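Local structure of CG8862 (Drosophila melanogaster, 3ISM) at residues Asn123-Val128 / Thr188-Val193; Asn138-His143 / Tyr208-Gln213; Gly159-Pro164 / Arg233-Leu238; Pro164-Glu167 / Lys171-Val174; Glu177-Gly180 / Ala185-Thr188. The protein probably cleaves DNA and RNA as a magnesium-dependent mitochondrial endonuclease, and is captured here in complex with its inhibitor protein. All blocks are in the same frame, centred on the assembly; numbering follows the deposited sequence.

How the contacts relate
Contacts 1 and 2 lie in the core and place strand and helix of the metal-binding finger against neighbouring strands of the large sheet, 189-197 and 203-211; both centre on an aromatic ring, F190 or Y208, with no clear hydrogen bond across. Contact 3, partly buried, sets the end of helix 228-235 on strand 153-161, with a water between backbones. Contacts 4 and 5 share strand 172-179 but differ in depth: the first is an exposed hairpin rich in backbone bonds, with a His-carboxylate bond and a salt bridge to the second subunit; the second is buried, with one backbone bond and aliphatic side chains. T188 belongs to contacts 1 and 5, P164 to contacts 3 and 4.

Contact 1 of 5, residues Asn123-Val128 / Thr188-Val193; sequences NMAPQV and THFYKV
F190 makes this a buried contact between two sheets: from strand 189-197 of the large sheet its ring reaches across to strand 124-127, touching A125, P126 and Q127. No hydrogen bond links the segments, whose strand axes stay 9.6 Å apart and run at 128° to each other, so a long side chain has to fill the gap. Phenylalanine, flat, large and apolar, suits the place. Its CG stands anti to the carbonyl carbon (chi1 -64°), which carries the ring towards the short strand. The small methyl of A125 meets the ring near its plane, CB lying 3.8 Å from F190 CE1. The carbonyl oxygen of P126, which also accepts a hydrogen bond from N212 ND2, lies in the ring plane 3.7 Å from F190 CZ, where the slightly positive ring hydrogens are probably favourable neighbours. The amide end of Q127 lies over the centre of one face, almost perpendicular to the ring at 84°, while CG, beyond the rim, is 3.6 Å from F190 CE2. Strand 124-127 pairs with strand 98-101, which holds the predicted proton acceptor H101, and the helices that follow carry the magnesium-binding residues N133 and E141: this is the beta-beta-alpha metal finger of the family. By nearest atoms, the side chain of Q127 lies about 3 Å from that of N133 and about 4 Å from a bound magnesium ion, so F190 backs a residue at the metal site. On the other strand, a classic beta bulge sets T188 and H189 together opposite L161.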
# COMPACT_ATOMS: atom_id res chain seq x y z
N ASN B 123 12.09 -4.10 12.33
CA ASN B 123 12.36 -5.37 11.64
C ASN B 123 11.19 -6.34 11.81
O ASN B 123 11.24 -7.47 11.34
CB ASN B 123 13.70 -5.98 12.11
CG ASN B 123 14.06 -7.31 11.38
OD1 ASN B 123 13.99 -7.41 10.15
ND2 ASN B 123 14.45 -8.32 12.17
N MET B 124 10.11 -5.87 12.45
CA MET B 124 8.98 -6.74 12.80
C MET B 124 7.75 -6.49 11.95
O MET B 124 7.50 -5.36 11.52
CB MET B 124 8.59 -6.57 14.27
CG MET B 124 9.71 -6.80 15.25
SD MET B 124 10.24 -8.51 15.22
CE MET B 124 11.93 -8.29 15.72
N ALA B 125 6.98 -7.56 11.74
CA ALA B 125 5.62 -7.45 11.22
C ALA B 125 4.72 -8.42 11.98
O ALA B 125 5.20 -9.47 12.46
CB ALA B 125 5.55 -7.72 9.71
N PRO B 126 3.44 -8.06 12.15
CA PRO B 126 2.51 -8.94 12.83
C PRO B 126 2.37 -10.26 12.09
O PRO B 126 2.02 -10.29 10.91
CB PRO B 126 1.18 -8.15 12.82
CG PRO B 126 1.62 -6.73 12.73
CD PRO B 126 2.81 -6.77 11.80
N GLN B 127 2.69 -11.33 12.79
CA GLN B 127 2.54 -12.68 12.26
C GLN B 127 1.74 -13.51 13.24
O GLN B 127 1.90 -13.37 14.46
CB GLN B 127 3.91 -13.32 12.05
CG GLN B 127 4.78 -12.57 11.04
CD GLN B 127 6.05 -13.32 10.72
OE1 GLN B 127 6.71 -13.85 11.61
NE2 GLN B 127 6.40 -13.38 9.44
N VAL B 128 0.87 -14.37 12.70
CA VAL B 128 0.27 -15.47 13.47
C VAL B 128 1.38 -16.25 14.17
O VAL B 128 2.42 -16.54 13.57
CB VAL B 128 -0.55 -16.39 12.52
CG1 VAL B 128 -1.03 -17.65 13.23
CG2 VAL B 128 -1.74 -15.62 11.93
N THR B 188 -1.02 -10.02 4.55
CA THR B 188 -1.82 -11.20 4.20
C THR B 188 -0.87 -12.41 4.01
O THR B 188 -1.26 -13.54 4.24
CB THR B 188 -2.65 -10.98 2.90
OG1 THR B 188 -1.78 -10.88 1.76
CG2 THR B 188 -3.49 -9.72 3.01
N HIS B 189 0.35 -12.13 3.56
CA HIS B 189 1.33 -13.16 3.16
C HIS B 189 2.73 -12.61 3.37
O HIS B 189 2.91 -11.41 3.52
CB HIS B 189 1.20 -13.51 1.66
CG HIS B 189 -0.11 -14.13 1.26
ND1 HIS B 189 -1.28 -13.40 1.14
CD2 HIS B 189 -0.42 -15.39 0.87
CE1 HIS B 189 -2.26 -14.20 0.75
NE2 HIS B 189 -1.76 -15.41 0.57
N PHE B 190 3.73 -13.49 3.36
CA PHE B 190 5.13 -13.10 3.34
C PHE B 190 5.88 -13.90 2.28
O PHE B 190 5.46 -14.98 1.93
CB PHE B 190 5.77 -13.33 4.72
CG PHE B 190 5.19 -12.49 5.82
CD1 PHE B 190 5.70 -11.22 6.07
CD2 PHE B 190 4.15 -12.97 6.61
CE1 PHE B 190 5.15 -10.42 7.08
CE2 PHE B 190 3.60 -12.19 7.63
CZ PHE B 190 4.10 -10.91 7.86
N TYR B 191 6.99 -13.38 1.77
CA TYR B 191 7.78 -14.11 0.78
C TYR B 191 9.23 -14.21 1.24
O TYR B 191 9.67 -13.41 2.06
CB TYR B 191 7.77 -13.42 -0.60
CG TYR B 191 8.32 -12.01 -0.56
CD1 TYR B 191 9.69 -11.76 -0.53
CD2 TYR B 191 7.45 -10.93 -0.54
CE1 TYR B 191 10.18 -10.47 -0.45
CE2 TYR B 191 7.92 -9.64 -0.48
CZ TYR B 191 9.27 -9.41 -0.43
OH TYR B 191 9.71 -8.13 -0.37
N LYS B 192 9.94 -15.17 0.67
CA LYS B 192 11.40 -15.18 0.67
C LYS B 192 11.84 -15.48 -0.75
O LYS B 192 11.38 -16.44 -1.35
CB LYS B 192 11.98 -16.23 1.62
CG LYS B 192 11.92 -15.82 3.09
CD LYS B 192 12.67 -16.83 3.95
CE LYS B 192 12.55 -16.53 5.45
NZ LYS B 192 13.28 -15.29 5.83
N VAL B 193 12.72 -14.64 -1.28
CA VAL B 193 13.29 -14.88 -2.59
C VAL B 193 14.80 -15.01 -2.39
O VAL B 193 15.42 -14.14 -1.81
CB VAL B 193 12.92 -13.75 -3.62
CG1 VAL B 193 13.57 -14.04 -4.98
CG2 VAL B 193 11.40 -13.66 -3.78

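Contact 2 of 5, residues Asn138-His143 / Tyr208-Gln213; sequences NTLEAH and YVMPNQ
L140 sends its two methyls to different partners on strand 203-211. With CG anti to the backbone N (chi1 178°), the leucine extends from its helix, and CD1 settles over the centre of the Y208 ring, 3.8 Å from the centroid and 11° off the normal, a CH-pi contact. CD2 takes the other direction and rests 3.8 Å from M210 SD, the two side chains sliding past each other in opposite senses. Methionine suits this spot: its chain is extended as far as SD and then bends, and the side chain also packs on A136, W137 and F132. The helix, 136-146, is the alpha element of the beta-beta-alpha metal finger and lies on the large sheet; the axis of its part 138-143 runs 11.2 Å from that of 208-211. The same helix carries the magnesium-binding E141. One turn along from L140, H143 has CG anti to the backbone N as well (chi1 162°), which carries its ring out to the tyrosine end; the two rings meet obliquely, centroids 5.9 Å apart. Their polar ends converge on E206: its OE1 is hydrogen-bonded by both H143 NE2 and Y208 OH, which fixes the two rings.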
# COMPACT_ATOMS: atom_id res chain seq x y z
N ASN B 138 9.14 -20.52 10.67
CA ASN B 138 10.45 -20.93 11.19
C ASN B 138 11.06 -22.06 10.35
O ASN B 138 12.27 -22.06 10.11
CB ASN B 138 10.36 -21.34 12.67
CG ASN B 138 11.67 -21.93 13.19
OD1 ASN B 138 11.70 -23.04 13.71
ND2 ASN B 138 12.75 -21.18 13.06
N THR B 139 10.23 -22.99 9.90
CA THR B 139 10.70 -24.11 9.06
C THR B 139 11.38 -23.59 7.78
O THR B 139 12.44 -24.09 7.39
CB THR B 139 9.53 -25.07 8.72
OG1 THR B 139 8.90 -25.49 9.93
CG2 THR B 139 10.04 -26.31 7.95
N LEU B 140 10.78 -22.56 7.17
CA LEU B 140 11.36 -21.92 6.00
C LEU B 140 12.68 -21.24 6.35
O LEU B 140 13.68 -21.41 5.65
CB LEU B 140 10.38 -20.92 5.37
CG LEU B 140 10.89 -20.14 4.14
CD1 LEU B 140 11.43 -21.09 3.05
CD2 LEU B 140 9.80 -19.21 3.57
N GLU B 141 12.67 -20.46 7.44
CA GLU B 141 13.90 -19.86 7.96
C GLU B 141 15.01 -20.89 8.18
O GLU B 141 16.14 -20.71 7.72
CB GLU B 141 13.60 -19.07 9.25
CG GLU B 141 12.79 -17.81 9.01
CD GLU B 141 12.27 -17.20 10.30
OE1 GLU B 141 11.95 -17.96 11.26
OE2 GLU B 141 12.15 -15.95 10.34
N ALA B 142 14.68 -21.99 8.85
CA ALA B 142 15.64 -23.08 9.08
C ALA B 142 16.18 -23.71 7.78
O ALA B 142 17.35 -24.08 7.71
CB ALA B 142 15.03 -24.15 9.98
N HIS B 143 15.32 -23.81 6.77
CA HIS B 143 15.69 -24.34 5.45
C HIS B 143 16.71 -23.43 4.74
O HIS B 143 17.67 -23.91 4.15
CB HIS B 143 14.44 -24.48 4.57
CG HIS B 143 14.73 -24.59 3.10
ND1 HIS B 143 15.07 -25.78 2.50
CD2 HIS B 143 14.69 -23.66 2.11
CE1 HIS B 143 15.25 -25.58 1.21
NE2 HIS B 143 15.04 -24.30 0.95
N TYR B 208 9.38 -18.39 -2.31
CA TYR B 208 8.26 -18.92 -1.56
C TYR B 208 7.32 -17.78 -1.19
O TYR B 208 7.78 -16.67 -0.94
CB TYR B 208 8.74 -19.57 -0.26
CG TYR B 208 9.73 -20.70 -0.44
CD1 TYR B 208 9.31 -22.02 -0.39
CD2 TYR B 208 11.08 -20.44 -0.67
CE1 TYR B 208 10.21 -23.06 -0.56
CE2 TYR B 208 11.99 -21.46 -0.84
CZ TYR B 208 11.55 -22.77 -0.78
OH TYR B 208 12.44 -23.78 -0.98
N VAL B 209 6.02 -18.07 -1.17
CA VAL B 209 5.02 -17.16 -0.61
C VAL B 209 4.16 -17.97 0.36
O VAL B 209 3.55 -18.97 -0.03
CB VAL B 209 4.15 -16.53 -1.73
CG1 VAL B 209 2.86 -15.90 -1.16
CG2 VAL B 209 4.95 -15.50 -2.52
N MET B 210 4.12 -17.55 1.62
CA MET B 210 3.31 -18.28 2.61
C MET B 210 2.28 -17.34 3.20
O MET B 210 2.60 -16.20 3.47
CB MET B 210 4.20 -18.86 3.71
CG MET B 210 5.22 -19.88 3.21
SD MET B 210 6.34 -20.43 4.51
CE MET B 210 5.24 -21.24 5.65
N PRO B 211 1.04 -17.82 3.39
CA PRO B 211 0.01 -16.95 3.93
C PRO B 211 0.22 -16.73 5.43
O PRO B 211 0.67 -17.64 6.14
CB PRO B 211 -1.29 -17.72 3.64
CG PRO B 211 -0.86 -19.19 3.71
CD PRO B 211 0.54 -19.19 3.14
N ASN B 212 -0.10 -15.53 5.89
CA ASN B 212 0.01 -15.17 7.29
C ASN B 212 -1.20 -15.73 8.05
O ASN B 212 -2.09 -15.00 8.47
CB ASN B 212 0.10 -13.64 7.42
CG ASN B 212 0.47 -13.17 8.83
OD1 ASN B 212 0.84 -13.97 9.69
ND2 ASN B 212 0.40 -11.84 9.06
N GLN B 213 -1.21 -17.05 8.22
CA GLN B 213 -2.31 -17.73 8.91
C GLN B 213 -1.79 -19.01 9.52
O GLN B 213 -0.66 -19.41 9.24
CB GLN B 213 -3.45 -18.03 7.93
CG GLN B 213 -3.07 -19.01 6.84
CD GLN B 213 -3.97 -18.92 5.62
OE1 GLN B 213 -4.46 -17.83 5.27
NE2 GLN B 213 -4.17 -20.05 4.96

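Contact 3 of 5, residues Gly159-Pro164 / Arg233-Leu238; sequences GPLYLP and RSAGLL
The flat group that matters here is the peptide joining S234 to A235. Over one of its faces sits the CD2 methyl of L161, 3.9 Å from S234 C, and to that same side, tilted off the plane, lies a water bound by S234 O. L161 leaves the end of strand 153-161 with CG anti to the carbonyl carbon (chi1 -63°), which points CD2 at the helix; that branch alone does the touching, and L161 CD2 also meets the A235 methyl, CB, at 3.7 Å. L163 repeats this on a smaller scale, its CD2 resting 3.7 Å from S234 CB and alongside the hydroxyl. The residue types fit: leucines bring reach, while serine and alanine are small enough to let the helix come close, with CA atoms of L161 and A235 only 6.0 Å apart. S234 OG turns back to its own helix in a weak hydrogen bond to S230 O. Helix 228-235 stops here, and G236 leaves it with positive phi (71°), a conformation that costs a residue without a side chain little. The joint sets a helix end on the large sheet near the second subunit, whose R48 NH2 bonds R233 O. One bridge is polar: the water accepts from Y162 N at 3.0 Å and donates to S234 O at 2.8 Å. Two backbone groups, one just past the strand and one in the last helical turn, are therefore satisfied without meeting directly; cohesion otherwise comes from leucine methyls against small side chains and the peptide face, which depends on shape more than direction.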
# COMPACT_ATOMS: atom_id res chain seq x y z
N GLY B 159 10.00 -10.29 2.88
CA GLY B 159 9.09 -9.14 3.02
C GLY B 159 7.61 -9.50 3.03
O GLY B 159 7.25 -10.64 2.79
N PRO B 160 6.75 -8.52 3.35
CA PRO B 160 5.31 -8.67 3.38
C PRO B 160 4.63 -8.46 2.03
O PRO B 160 5.17 -7.79 1.14
CB PRO B 160 4.88 -7.57 4.35
CG PRO B 160 5.89 -6.49 4.15
CD PRO B 160 7.18 -7.19 3.83
N LEU B 161 3.45 -9.06 1.90
CA LEU B 161 2.56 -8.85 0.77
C LEU B 161 1.16 -8.59 1.31
O LEU B 161 0.83 -8.99 2.43
CB LEU B 161 2.49 -10.09 -0.14
CG LEU B 161 3.76 -10.54 -0.85
CD1 LEU B 161 3.61 -11.96 -1.43
CD2 LEU B 161 4.15 -9.54 -1.91
N TYR B 162 0.34 -7.93 0.49
CA TYR B 162 -1.02 -7.58 0.84
C TYR B 162 -1.85 -7.91 -0.40
O TYR B 162 -2.06 -7.06 -1.27
CB TYR B 162 -1.11 -6.10 1.21
CG TYR B 162 -0.03 -5.62 2.18
CD1 TYR B 162 -0.27 -5.57 3.56
CD2 TYR B 162 1.23 -5.22 1.72
CE1 TYR B 162 0.71 -5.15 4.43
CE2 TYR B 162 2.22 -4.80 2.58
CZ TYR B 162 1.96 -4.77 3.94
OH TYR B 162 2.93 -4.35 4.81
N LEU B 163 -2.28 -9.17 -0.49
CA LEU B 163 -2.84 -9.73 -1.73
C LEU B 163 -4.36 -9.64 -1.78
O LEU B 163 -5.01 -9.79 -0.75
CB LEU B 163 -2.41 -11.20 -1.92
CG LEU B 163 -0.91 -11.54 -1.93
CD1 LEU B 163 -0.69 -13.00 -2.34
CD2 LEU B 163 -0.18 -10.61 -2.86
N PRO B 164 -4.91 -9.34 -2.96
CA PRO B 164 -6.36 -9.20 -3.17
C PRO B 164 -7.12 -10.50 -3.08
O PRO B 164 -6.54 -11.55 -3.23
CB PRO B 164 -6.45 -8.69 -4.61
CG PRO B 164 -5.17 -9.17 -5.27
CD PRO B 164 -4.14 -9.05 -4.19
N ARG B 233 5.61 -9.08 -9.14
CA ARG B 233 4.41 -8.39 -9.57
C ARG B 233 3.54 -8.01 -8.37
O ARG B 233 3.03 -6.88 -8.30
CB ARG B 233 3.64 -9.30 -10.53
CG ARG B 233 2.98 -8.59 -11.68
CD ARG B 233 2.26 -9.58 -12.55
NE ARG B 233 3.03 -10.03 -13.71
CZ ARG B 233 2.97 -9.44 -14.90
NH1 ARG B 233 2.22 -8.35 -15.07
NH2 ARG B 233 3.67 -9.91 -15.93
N SER B 234 3.40 -8.93 -7.41
CA SER B 234 2.62 -8.64 -6.19
C SER B 234 3.29 -7.65 -5.25
O SER B 234 2.61 -6.87 -4.57
CB SER B 234 2.34 -9.93 -5.42
OG SER B 234 1.44 -10.74 -6.14
N ALA B 235 4.62 -7.68 -5.16
CA ALA B 235 5.30 -6.82 -4.17
C ALA B 235 5.57 -5.41 -4.64
O ALA B 235 5.82 -4.51 -3.83
CB ALA B 235 6.64 -7.45 -3.71
N GLY B 236 5.58 -5.20 -5.96
CA GLY B 236 6.01 -3.91 -6.49
C GLY B 236 7.51 -3.75 -6.31
O GLY B 236 7.99 -2.67 -6.06
N LEU B 237 8.24 -4.85 -6.43
CA LEU B 237 9.71 -4.84 -6.25
C LEU B 237 10.34 -5.73 -7.28
O LEU B 237 9.70 -6.66 -7.75
CB LEU B 237 10.09 -5.39 -4.86
CG LEU B 237 9.61 -4.62 -3.62
CD1 LEU B 237 9.87 -5.40 -2.32
CD2 LEU B 237 10.26 -3.23 -3.58
N LEU B 238 11.60 -5.48 -7.62
CA LEU B 238 12.36 -6.41 -8.46
C LEU B 238 13.53 -6.99 -7.67
O LEU B 238 14.38 -6.25 -7.14
CB LEU B 238 12.85 -5.74 -9.75
CG LEU B 238 11.79 -5.20 -10.72
CD1 LEU B 238 12.44 -4.22 -11.70
CD2 LEU B 238 11.05 -6.31 -11.49
O HOH W 1 1.43 -6.74 -2.07

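Contact 4 of 5, residues Pro164-Glu167 / Lys171-Val174; sequences PHKE and KSYV
E167 and Y173 meet across a beta hairpin made by strands 165-166 and 172-179, and their side chains cross at about a right angle. The glutamate, extended beyond CG, puts CG 3.6 Å from Y173 CD1, and its carboxylate is inclined by 37° to the ring. On the same side of the hairpin stands H165. Its CG lies between the backbone N and the carbonyl carbon (chi1 59°), a crowded position that swings the imidazole over towards the partner strand and forward to E167, where H165 NE2 donates to E167 OE2 at 2.8 Å. The oxygen uses its anti lone pair, and the bond leaves the imidazole plane slightly. OE1 has a different partner, K175 NZ of the second subunit, in a salt bridge; the same lysine makes a cation-pi contact with the Y173 ring. Tyrosine suits this exposed strand because its face serves the lysine while OH reaches D169 OD2 at the turn. K166 and S172 occupy the reverse side, with K166 CG 3.8 Å from S172 OG. P164 rests its CB 4.1 Å from V174 CG2. Underneath, H165 and Y173 form an antiparallel hydrogen-bonded pair: each backbone N reaches the other's O, H165 N to Y173 O measuring 2.9 Å. Nearest the turn, E167 N donates to K171 O at 2.9 Å, with a C=O...N angle of 178°.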
# COMPACT_ATOMS: atom_id res chain seq x y z
N PRO B 164 -4.91 -9.34 -2.96
CA PRO B 164 -6.36 -9.20 -3.17
C PRO B 164 -7.12 -10.50 -3.08
O PRO B 164 -6.54 -11.55 -3.23
CB PRO B 164 -6.45 -8.69 -4.61
CG PRO B 164 -5.17 -9.17 -5.27
CD PRO B 164 -4.14 -9.05 -4.19
N HIS B 165 -8.42 -10.40 -2.84
CA HIS B 165 -9.31 -11.55 -2.92
C HIS B 165 -10.57 -11.04 -3.63
O HIS B 165 -10.81 -9.83 -3.69
CB HIS B 165 -9.68 -12.06 -1.52
CG HIS B 165 -10.35 -11.02 -0.67
ND1 HIS B 165 -9.65 -10.06 0.02
CD2 HIS B 165 -11.66 -10.78 -0.43
CE1 HIS B 165 -10.50 -9.27 0.66
NE2 HIS B 165 -11.72 -9.68 0.40
N LYS B 166 -11.35 -11.97 -4.15
CA LYS B 166 -12.63 -11.63 -4.78
C LYS B 166 -13.74 -11.58 -3.74
O LYS B 166 -13.71 -12.33 -2.77
CB LYS B 166 -12.98 -12.65 -5.86
CG LYS B 166 -12.19 -12.47 -7.16
CD LYS B 166 -12.53 -13.59 -8.16
CE LYS B 166 -13.99 -13.50 -8.64
NZ LYS B 166 -14.47 -14.81 -9.19
N GLU B 167 -14.71 -10.69 -3.96
CA GLU B 167 -15.89 -10.61 -3.10
C GLU B 167 -17.19 -10.89 -3.86
O GLU B 167 -17.16 -11.09 -5.07
CB GLU B 167 -15.91 -9.29 -2.32
CG GLU B 167 -14.76 -9.23 -1.31
CD GLU B 167 -14.92 -8.19 -0.22
OE1 GLU B 167 -15.89 -7.39 -0.27
OE2 GLU B 167 -14.06 -8.17 0.70
N LYS B 171 -16.02 -7.99 -7.56
CA LYS B 171 -14.84 -7.12 -7.58
C LYS B 171 -13.75 -7.70 -6.68
O LYS B 171 -14.02 -8.58 -5.85
CB LYS B 171 -15.23 -5.69 -7.19
CG LYS B 171 -16.22 -5.04 -8.19
CD LYS B 171 -16.63 -3.63 -7.76
CE LYS B 171 -17.85 -3.12 -8.54
NZ LYS B 171 -17.65 -3.06 -10.02
N SER B 172 -12.51 -7.23 -6.87
CA SER B 172 -11.36 -7.65 -6.09
C SER B 172 -10.96 -6.55 -5.12
O SER B 172 -11.07 -5.36 -5.44
CB SER B 172 -10.16 -8.01 -6.98
OG SER B 172 -10.36 -9.21 -7.71
N TYR B 173 -10.52 -6.95 -3.93
CA TYR B 173 -10.21 -6.04 -2.84
C TYR B 173 -8.99 -6.52 -2.11
O TYR B 173 -8.81 -7.71 -1.92
CB TYR B 173 -11.37 -5.99 -1.82
CG TYR B 173 -12.65 -5.44 -2.37
CD1 TYR B 173 -13.59 -6.27 -2.97
CD2 TYR B 173 -12.92 -4.07 -2.31
CE1 TYR B 173 -14.78 -5.75 -3.49
CE2 TYR B 173 -14.09 -3.54 -2.83
CZ TYR B 173 -15.01 -4.38 -3.41
OH TYR B 173 -16.18 -3.83 -3.91
N VAL B 174 -8.15 -5.59 -1.68
CA VAL B 174 -7.13 -5.88 -0.70
C VAL B 174 -7.72 -5.50 0.67
O VAL B 174 -8.20 -4.37 0.84
CB VAL B 174 -5.85 -5.07 -0.96
CG1 VAL B 174 -4.86 -5.18 0.24
CG2 VAL B 174 -5.18 -5.51 -2.28

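Contact 5 of 5, residues Glu177-Gly180 / Ala185-Thr188; sequences EVIG and AVPT
V186 leans on the end of strand 172-179 with one side of its side chain. CB begins 3.4 Å from E177 O, beside the hydrogen bond that V186 N gives to that same oxygen at 2.8 Å. From CB the branches part. CG2, anti to the carbonyl carbon, runs back over the strand, meeting E177 O at 3.5 Å, I179 CG2 at 3.9 Å and E177 CB at 4.1 Å. CG1, anti to the backbone N (chi1 -179°), heads instead for N212. Valine suits the place: two tips serve two neighbours without a long chain. I179 presents CG2 at about a right angle to V186, and both pack on P126 of the metal finger. Further on, V178 and A185 form an antiparallel non-hydrogen-bonded pair; the small alanine lets V178 CG1 rest 3.9 Å from A185 CA. A water extends the link, donating to V186 O at 2.7 Å and accepting from E177 N at 3.3 Å, while E177 OE1 is held by Y97 OH. Strand 172-179 pairs antiparallel with 165-166 near its start and with 184-185 near its end, here as a hairpin, and also pairs with a strand of the second subunit, carrying the sheet across the interface.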
# COMPACT_ATOMS: atom_id res chain seq x y z
N GLU B 177 -5.99 -6.19 8.50
CA GLU B 177 -6.14 -5.62 9.82
C GLU B 177 -4.96 -4.72 10.07
O GLU B 177 -3.85 -4.96 9.55
CB GLU B 177 -6.24 -6.73 10.89
CG GLU B 177 -6.42 -6.20 12.32
CD GLU B 177 -6.61 -7.26 13.40
OE1 GLU B 177 -6.68 -8.48 13.10
OE2 GLU B 177 -6.68 -6.85 14.57
N VAL B 178 -5.21 -3.63 10.79
CA VAL B 178 -4.15 -2.78 11.32
C VAL B 178 -4.30 -2.78 12.83
O VAL B 178 -5.42 -2.65 13.35
CB VAL B 178 -4.18 -1.34 10.73
CG1 VAL B 178 -3.78 -1.36 9.25
CG2 VAL B 178 -5.55 -0.68 10.91
N ILE B 179 -3.20 -2.96 13.55
CA ILE B 179 -3.27 -3.10 15.00
C ILE B 179 -2.67 -1.92 15.77
O ILE B 179 -1.69 -1.31 15.35
CB ILE B 179 -2.65 -4.45 15.47
CG1 ILE B 179 -1.18 -4.57 15.04
CG2 ILE B 179 -3.47 -5.63 14.94
CD1 ILE B 179 -0.44 -5.79 15.63
N GLY B 180 -3.28 -1.61 16.91
CA GLY B 180 -2.76 -0.62 17.85
C GLY B 180 -3.00 0.81 17.40
O GLY B 180 -3.42 1.06 16.26
N ALA B 185 0.23 -2.52 10.11
CA ALA B 185 -0.43 -3.39 9.15
C ALA B 185 -0.15 -4.87 9.40
O ALA B 185 0.98 -5.25 9.73
CB ALA B 185 -0.02 -3.03 7.75
N VAL B 186 -1.18 -5.70 9.25
CA VAL B 186 -1.04 -7.15 9.31
C VAL B 186 -1.04 -7.69 7.88
O VAL B 186 -2.10 -7.77 7.23
CB VAL B 186 -2.15 -7.83 10.15
CG1 VAL B 186 -1.90 -9.35 10.20
CG2 VAL B 186 -2.22 -7.24 11.60
N PRO B 187 0.14 -8.04 7.38
CA PRO B 187 0.25 -8.55 6.01
C PRO B 187 -0.54 -9.83 5.77
O PRO B 187 -0.73 -10.63 6.70
CB PRO B 187 1.77 -8.77 5.85
CG PRO B 187 2.40 -7.81 6.88
CD PRO B 187 1.46 -7.95 8.05
N THR B 188 -1.02 -10.02 4.55
CA THR B 188 -1.82 -11.20 4.20
C THR B 188 -0.87 -12.41 4.01
O THR B 188 -1.26 -13.54 4.24
CB THR B 188 -2.65 -10.98 2.90
OG1 THR B 188 -1.78 -10.88 1.76
CG2 THR B 188 -3.49 -9.72 3.01
O HOH W 2 -4.47 -8.97 7.65